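PDB 6IXI: periplasmic solute binding protein from Candidatus Liberibacter asiaticus str. psy62, which probably captures divalent metal ions, manganese or zinc, in the periplasm for uptake, and holds a cadmium ion in this crystal. Local coordinates for residues 220-225 against 243-248; 169-174 against 187-192; 105-110 against 175-180. All coordinates share one frame; numbering follows the deposited sequence.

Contact 1 (220-225 against 243-248). With CD (cadmium ion), chain B; SO4 (sulfate ion), chain M.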
# COMPACT_ATOMS: atom_id res chain seq x y z
N SER A 220 3.22 6.61 -13.50
CA SER A 220 1.86 6.72 -13.01
C SER A 220 1.46 5.38 -12.39
O SER A 220 2.28 4.45 -12.33
CB SER A 220 0.90 7.14 -14.10
OG SER A 220 0.70 6.07 -15.01
N GLU A 221 0.21 5.27 -11.95
CA GLU A 221 -0.19 4.10 -11.20
C GLU A 221 -1.50 3.52 -11.74
O GLU A 221 -2.12 4.09 -12.63
CB GLU A 221 -0.20 4.43 -9.70
CG GLU A 221 1.12 4.96 -9.18
CD GLU A 221 1.26 6.48 -9.23
OE1 GLU A 221 0.33 7.18 -8.77
OE2 GLU A 221 2.28 6.96 -9.75
N SER A 222 -1.90 2.36 -11.19
CA SER A 222 -2.84 1.51 -11.88
C SER A 222 -4.26 2.05 -11.74
O SER A 222 -5.14 1.64 -12.47
CB SER A 222 -2.75 0.09 -11.41
OG SER A 222 -3.21 -0.04 -10.07
N THR A 223 -4.49 2.98 -10.80
CA THR A 223 -5.84 3.50 -10.62
C THR A 223 -5.91 5.01 -10.90
O THR A 223 -6.84 5.66 -10.46
CB THR A 223 -6.40 3.22 -9.22
OG1 THR A 223 -5.66 4.02 -8.29
CG2 THR A 223 -6.38 1.76 -8.81
N ASN A 224 -4.95 5.57 -11.64
CA ASN A 224 -5.07 6.98 -11.98
C ASN A 224 -4.65 7.18 -13.43
O ASN A 224 -4.21 6.23 -14.08
CB ASN A 224 -4.30 7.89 -11.01
CG ASN A 224 -2.83 7.51 -10.90
OD1 ASN A 224 -2.26 6.97 -11.84
ND2 ASN A 224 -2.23 7.78 -9.75
N SER A 225 -4.74 8.43 -13.91
CA SER A 225 -4.41 8.73 -15.29
C SER A 225 -2.90 8.80 -15.49
O SER A 225 -2.17 9.32 -14.64
CB SER A 225 -5.07 10.01 -15.74
OG SER A 225 -4.53 10.42 -16.99
N VAL A 243 3.43 2.03 -15.56
CA VAL A 243 2.43 1.96 -14.51
C VAL A 243 2.92 1.11 -13.33
O VAL A 243 3.37 -0.02 -13.51
CB VAL A 243 1.09 1.45 -15.06
CG1 VAL A 243 0.09 1.23 -13.94
CG2 VAL A 243 0.50 2.44 -16.07
N LEU A 244 2.79 1.66 -12.11
CA LEU A 244 3.01 0.90 -10.88
C LEU A 244 1.68 0.48 -10.25
O LEU A 244 0.65 1.09 -10.49
CB LEU A 244 3.85 1.70 -9.88
CG LEU A 244 5.12 2.35 -10.43
CD1 LEU A 244 5.75 3.28 -9.38
CD2 LEU A 244 6.12 1.30 -10.88
N TYR A 245 1.75 -0.60 -9.45
CA TYR A 245 0.62 -1.05 -8.64
C TYR A 245 0.89 -0.71 -7.19
O TYR A 245 1.90 -1.14 -6.62
CB TYR A 245 0.42 -2.56 -8.77
CG TYR A 245 -0.21 -2.94 -10.09
CD1 TYR A 245 0.55 -2.98 -11.26
CD2 TYR A 245 -1.57 -3.21 -10.17
CE1 TYR A 245 -0.03 -3.30 -12.47
CE2 TYR A 245 -2.16 -3.54 -11.38
CZ TYR A 245 -1.39 -3.58 -12.53
OH TYR A 245 -2.00 -3.91 -13.70
N VAL A 246 -0.03 0.08 -6.63
CA VAL A 246 0.14 0.56 -5.26
C VAL A 246 -1.18 0.50 -4.49
O VAL A 246 -1.17 0.14 -3.32
CB VAL A 246 0.80 1.97 -5.20
CG1 VAL A 246 2.12 2.01 -5.94
CG2 VAL A 246 -0.13 3.05 -5.74
N ASP A 247 -2.29 0.88 -5.12
CA ASP A 247 -3.51 1.17 -4.37
C ASP A 247 -4.41 -0.04 -4.22
O ASP A 247 -5.34 -0.04 -3.42
CB ASP A 247 -4.29 2.33 -4.98
CG ASP A 247 -3.92 3.66 -4.36
OD1 ASP A 247 -3.13 3.64 -3.39
OD2 ASP A 247 -4.40 4.71 -4.84
N SER A 248 -4.16 -1.07 -5.02
CA SER A 248 -5.08 -2.19 -5.10
C SER A 248 -4.32 -3.37 -5.67
O SER A 248 -3.46 -3.17 -6.52
CB SER A 248 -6.22 -1.81 -6.04
OG SER A 248 -7.11 -2.91 -6.21
CD CD B . -3.36 5.90 -3.14
S SO4 M . -5.74 -5.04 -13.44
O1 SO4 M . -6.81 -4.84 -14.37
O2 SO4 M . -6.28 -5.47 -12.18
O3 SO4 M . -5.02 -3.80 -13.25
O4 SO4 M . -4.84 -6.04 -13.97
O HOH W 1 -2.32 1.32 -7.97
O HOH W 2 -7.30 5.38 -6.14
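Ser222 lays its CB over one face of the Tyr245 ring, 3.9 Å from the ring centroid, just where strands 217-221 and 239-244, the parallel pair of a beta-alpha-beta unit connected by helix 227-236, run out into metal-site loops. The last strand pairing is tied by Leu244 N to Ser220 O at 2.8 Å. A chi1 of 69° places OG of Ser222 3.6 Å from Tyr245 CD2 and within reach of a water; OG is hydrogen-bonded to this water, and the same water accepts from Asp247 N. On the side of the sheet carrying Glu221 and Leu244, CG of Glu221 lies beside its backbone N and rests against Val246 CG2 at 4.1 Å. The bend at chi2 (91°) then turns the Glu221 carboxylate to the backbone nitrogens of Ser171 and Glu172. Asn224, at the end of a type I turn, steadies that carboxylate: ND2 gives a hydrogen bond to OE1 from above the carboxylate plane, and OD1 receives Glu221 N. Thr223 and Asp247 approach at about a right angle, bridged by a second water that accepts from Thr223 OG1 and donates to Asp247 OD2. Asp247 grips the cadmium with both oxygens, OD1 and OD2 each 2.3 Å from the ion.

Contact 2 (169-174 against 187-192). With CD (cadmium ion), chain B; ACT (acetate ion), chain T.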
# COMPACT_ATOMS: atom_id res chain seq x y z
N VAL A 169 9.89 9.22 -8.55
CA VAL A 169 8.96 10.22 -9.04
C VAL A 169 7.71 9.56 -9.60
O VAL A 169 7.77 8.78 -10.55
CB VAL A 169 9.60 11.20 -10.05
CG1 VAL A 169 8.61 12.27 -10.47
CG2 VAL A 169 10.83 11.85 -9.43
N THR A 170 6.56 9.90 -9.00
CA THR A 170 5.31 9.23 -9.30
C THR A 170 4.20 10.27 -9.46
O THR A 170 4.43 11.48 -9.31
CB THR A 170 4.97 8.17 -8.24
OG1 THR A 170 4.84 8.81 -6.98
CG2 THR A 170 6.02 7.08 -8.15
N SER A 171 3.00 9.79 -9.79
CA SER A 171 1.87 10.67 -9.95
C SER A 171 1.23 10.96 -8.58
O SER A 171 1.36 12.07 -8.08
CB SER A 171 0.94 10.11 -11.01
OG SER A 171 1.69 9.91 -12.22
N GLU A 172 0.60 9.95 -7.96
CA GLU A 172 0.21 10.06 -6.56
C GLU A 172 1.47 9.92 -5.70
O GLU A 172 2.45 9.32 -6.16
CB GLU A 172 -0.76 8.92 -6.20
CG GLU A 172 -1.52 9.13 -4.89
CD GLU A 172 -2.25 7.90 -4.36
OE1 GLU A 172 -1.86 6.76 -4.75
OE2 GLU A 172 -3.18 8.07 -3.54
N GLY A 173 1.46 10.48 -4.49
CA GLY A 173 2.60 10.34 -3.58
C GLY A 173 2.54 8.99 -2.85
O GLY A 173 2.47 8.94 -1.63
N CYS A 174 2.55 7.89 -3.62
CA CYS A 174 2.33 6.54 -3.13
C CYS A 174 3.62 5.87 -2.65
O CYS A 174 3.56 4.76 -2.12
CB CYS A 174 1.70 5.68 -4.23
SG CYS A 174 2.60 5.74 -5.81
N LEU A 187 9.24 12.56 -5.34
CA LEU A 187 8.56 13.69 -5.94
C LEU A 187 7.28 13.12 -6.51
O LEU A 187 7.30 11.98 -6.99
CB LEU A 187 9.41 14.15 -7.12
CG LEU A 187 10.06 15.52 -7.02
CD1 LEU A 187 10.64 15.84 -8.38
CD2 LEU A 187 9.04 16.57 -6.62
N TYR A 188 6.20 13.92 -6.53
CA TYR A 188 4.94 13.44 -7.07
C TYR A 188 4.05 14.62 -7.43
O TYR A 188 4.35 15.75 -7.05
CB TYR A 188 4.21 12.55 -6.05
CG TYR A 188 4.20 13.07 -4.64
CD1 TYR A 188 3.17 13.86 -4.16
CD2 TYR A 188 5.25 12.77 -3.77
CE1 TYR A 188 3.16 14.31 -2.85
CE2 TYR A 188 5.25 13.21 -2.46
CZ TYR A 188 4.20 13.98 -2.00
OH TYR A 188 4.22 14.40 -0.71
N LEU A 189 2.95 14.32 -8.13
CA LEU A 189 2.08 15.35 -8.68
C LEU A 189 0.94 15.70 -7.71
O LEU A 189 0.54 16.86 -7.67
CB LEU A 189 1.56 14.89 -10.05
CG LEU A 189 2.66 14.53 -11.05
CD1 LEU A 189 2.09 14.25 -12.43
CD2 LEU A 189 3.72 15.62 -11.11
N TRP A 190 0.45 14.73 -6.92
CA TRP A 190 -0.57 14.98 -5.90
C TRP A 190 -0.45 13.95 -4.77
O TRP A 190 -0.12 12.79 -5.02
CB TRP A 190 -1.98 14.95 -6.50
CG TRP A 190 -2.29 13.68 -7.23
CD1 TRP A 190 -2.82 12.52 -6.72
CD2 TRP A 190 -2.13 13.46 -8.64
NE1 TRP A 190 -2.97 11.59 -7.71
CE2 TRP A 190 -2.57 12.13 -8.90
CE3 TRP A 190 -1.66 14.24 -9.70
CZ2 TRP A 190 -2.53 11.59 -10.18
CZ3 TRP A 190 -1.65 13.71 -10.97
CH2 TRP A 190 -2.06 12.39 -11.20
N PRO A 191 -0.76 14.32 -3.50
CA PRO A 191 -0.58 13.41 -2.36
C PRO A 191 -1.44 12.16 -2.45
O PRO A 191 -0.93 11.05 -2.29
CB PRO A 191 -0.92 14.28 -1.14
CG PRO A 191 -0.68 15.70 -1.64
CD PRO A 191 -1.18 15.67 -3.07
N ILE A 192 -2.73 12.34 -2.75
CA ILE A 192 -3.70 11.27 -2.67
C ILE A 192 -4.64 11.35 -3.87
O ILE A 192 -5.15 12.43 -4.18
CB ILE A 192 -4.45 11.31 -1.32
CG1 ILE A 192 -3.50 10.98 -0.16
CG2 ILE A 192 -5.63 10.35 -1.34
CD1 ILE A 192 -4.06 11.24 1.22
CD CD B . -3.36 5.90 -3.14
C ACT T . 6.65 16.82 -3.56
O ACT T . 5.91 17.75 -3.19
OXT ACT T . 6.45 16.16 -4.60
CH3 ACT T . 7.88 16.47 -2.70
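Glu172 reaches past Trp190 and Pro191 to the metal on a chain that is extended throughout, CG being anti to the backbone N (chi1 -164°). At its root, CA sits over the face of the five-membered ring of Trp190, and CB meets the indole NE1 at 3.8 Å. CG passes Pro191 O at 3.3 Å. The chain ends in a carboxylate that binds the metal through both oxygens: OE1 binds cadmium at 2.4 Å, and OE2 binds it at 2.2 Å while also lying against Ile192 CA and accepting from Asn193 N. Asn193 OD1 accepts a hydrogen bond from Trp190 NE1, so one residue positions both indole and carboxylate. The two segments take in the ends of parallel strands 167-170 and 185-188, joined through helix 176-182 in a beta-alpha-beta crossover, and the loops that follow; both turn a corner before the site. At that corner Ser171 O accepts two backbone bonds, from Leu189 N at 2.8 Å and Trp190 N at 3.0 Å. Gly173, centre of an inverse gamma turn, presses its CA over one face of the Tyr188 ring, 3.6 Å from the centroid. An acetate oxygen, OXT, lies over the opposite face and accepts from Tyr188 N.

Contact 3 (105-110 against 175-180). With CD (cadmium ion), chain B.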
# COMPACT_ATOMS: atom_id res chain seq x y z
N PRO A 105 -1.29 7.79 3.55
CA PRO A 105 -1.67 6.44 3.97
C PRO A 105 -0.84 5.25 3.47
O PRO A 105 -1.04 4.14 3.95
CB PRO A 105 -3.09 6.33 3.41
CG PRO A 105 -3.05 7.16 2.14
CD PRO A 105 -2.05 8.26 2.39
N HIS A 106 0.09 5.48 2.52
CA HIS A 106 0.63 4.40 1.70
C HIS A 106 1.76 3.65 2.41
O HIS A 106 2.81 3.39 1.82
CB HIS A 106 1.03 4.99 0.31
CG HIS A 106 -0.10 5.66 -0.41
ND1 HIS A 106 -0.27 7.04 -0.39
CD2 HIS A 106 -1.12 5.16 -1.17
CE1 HIS A 106 -1.33 7.36 -1.12
NE2 HIS A 106 -1.88 6.23 -1.59
N ALA A 107 1.55 3.26 3.69
CA ALA A 107 2.65 2.75 4.50
C ALA A 107 3.10 1.36 4.04
O ALA A 107 4.22 0.95 4.35
CB ALA A 107 2.25 2.70 5.97
N TRP A 108 2.23 0.63 3.33
CA TRP A 108 2.48 -0.75 2.94
C TRP A 108 3.47 -0.85 1.76
O TRP A 108 3.89 -1.94 1.38
CB TRP A 108 1.14 -1.41 2.57
CG TRP A 108 0.52 -0.78 1.36
CD1 TRP A 108 0.86 -1.01 0.06
CD2 TRP A 108 -0.50 0.25 1.33
NE1 TRP A 108 0.11 -0.22 -0.78
CE2 TRP A 108 -0.74 0.55 -0.03
CE3 TRP A 108 -1.25 0.92 2.31
CZ2 TRP A 108 -1.71 1.48 -0.43
CZ3 TRP A 108 -2.20 1.84 1.93
CH2 TRP A 108 -2.43 2.11 0.57
N MET A 109 3.81 0.29 1.13
CA MET A 109 4.80 0.25 0.07
C MET A 109 6.19 0.36 0.70
O MET A 109 6.84 1.40 0.62
CB MET A 109 4.63 1.42 -0.91
CG MET A 109 3.37 1.39 -1.76
SD MET A 109 3.04 -0.22 -2.54
CE MET A 109 4.44 -0.33 -3.66
N SER A 110 6.64 -0.71 1.36
CA SER A 110 7.86 -0.67 2.17
C SER A 110 8.14 -2.07 2.68
O SER A 110 7.21 -2.78 3.08
CB SER A 110 7.73 0.30 3.31
OG SER A 110 8.48 -0.11 4.44
N LEU A 175 4.78 6.52 -2.80
CA LEU A 175 6.05 5.83 -2.58
C LEU A 175 6.85 6.49 -1.45
O LEU A 175 8.01 6.14 -1.21
CB LEU A 175 6.86 5.77 -3.89
CG LEU A 175 6.35 4.83 -4.98
CD1 LEU A 175 7.42 4.63 -6.06
CD2 LEU A 175 5.94 3.49 -4.39
N VAL A 176 6.22 7.40 -0.71
CA VAL A 176 6.94 8.14 0.31
C VAL A 176 7.50 7.20 1.39
O VAL A 176 8.60 7.43 1.90
CB VAL A 176 6.12 9.32 0.89
CG1 VAL A 176 5.77 10.34 -0.20
CG2 VAL A 176 4.84 8.88 1.61
N TYR A 177 6.78 6.11 1.72
CA TYR A 177 7.30 5.17 2.70
C TYR A 177 8.37 4.26 2.11
O TYR A 177 9.33 3.91 2.81
CB TYR A 177 6.20 4.38 3.41
CG TYR A 177 5.26 5.23 4.23
CD1 TYR A 177 4.15 5.82 3.64
CD2 TYR A 177 5.45 5.41 5.60
CE1 TYR A 177 3.25 6.58 4.38
CE2 TYR A 177 4.56 6.16 6.35
CZ TYR A 177 3.46 6.75 5.74
OH TYR A 177 2.60 7.52 6.47
N LEU A 178 8.25 3.92 0.83
CA LEU A 178 9.33 3.20 0.16
C LEU A 178 10.62 4.03 0.16
O LEU A 178 11.70 3.49 0.43
CB LEU A 178 8.91 2.79 -1.25
CG LEU A 178 9.85 1.78 -1.92
CD1 LEU A 178 9.78 0.43 -1.21
CD2 LEU A 178 9.51 1.63 -3.40
N ALA A 179 10.50 5.32 -0.19
CA ALA A 179 11.60 6.28 -0.22
C ALA A 179 12.31 6.32 1.14
O ALA A 179 13.53 6.23 1.20
CB ALA A 179 11.09 7.66 -0.59
N GLU A 180 11.53 6.49 2.20
CA GLU A 180 12.05 6.48 3.56
C GLU A 180 12.75 5.15 3.87
O GLU A 180 13.81 5.13 4.50
CB GLU A 180 10.91 6.84 4.51
CG GLU A 180 11.36 7.20 5.93
CD GLU A 180 11.55 6.03 6.88
OE1 GLU A 180 10.99 4.94 6.61
OE2 GLU A 180 12.26 6.19 7.89
CD CD B . -3.36 5.90 -3.14
O HOH W 3 4.71 4.69 0.30
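Tyr177 turns one ring face to Ala107, whose CA stands 3.7 Å from the ring centroid, close to the normal but offset toward the rim. Here the first turn of helix 176-182 packs against an irregular loop whose type I turn, His106 to Met109, leads into helix 111-128. CG of Tyr177 lies beside its own backbone N (chi1 -63°), which brings the ring against the His106-Ala107 backbone, with CD1 obliquely within 3.3 Å of His106 O. The phenol OH continues to Asn104 O and Ile91 N, fixing the far end of the ring. Asn104 OD1 in turn holds His106 ND1, a second-shell bond that sets the rotation of the imidazole; its ring points away from the helix, with NE2 2.2 Å from cadmium. Pro105 CG rests on one face of that imidazole. Farther along, the bent Met109 side chain and that of Leu175 cross obliquely, Met109 CE meeting Leu175 CD2 at 4.2 Å. Leu178 slides beside the loop backbone, its CD1 4.0 Å from Ser110 CA. Ser110 OG caps the next helix at Asn113 N and also bonds Asp181. Between loop and helix a water donates to His106 O at 2.8 Å and accepts from Tyr177 N at 2.9 Å.

Overall arrangement
Read from the N terminus, the chain first supplies His39 to the metal, then reaches loop 105-110, which opens contact 3. Two long helices, 111-128 and 133-158, pass before strand 167-170 opens contact 2; contact 3 closes at 175-180, and contact 2 only at 187-192, so these two cross. Contact 1 follows in series, opening at 220-225 and closing at 243-248 after helix 227-236. Contacts 1 and 2 each close a parallel strand pair, whereas contact 3 ties the loop after strand 80-83 to helix 176-182, which connects the two strands of contact 2 in the chain. Thr170 CG2 packs on Leu175 CD1 between contacts 2 and 3, and Trp108 NE1 bonds Val246 O between contacts 3 and 1. All three converge on one cadmium.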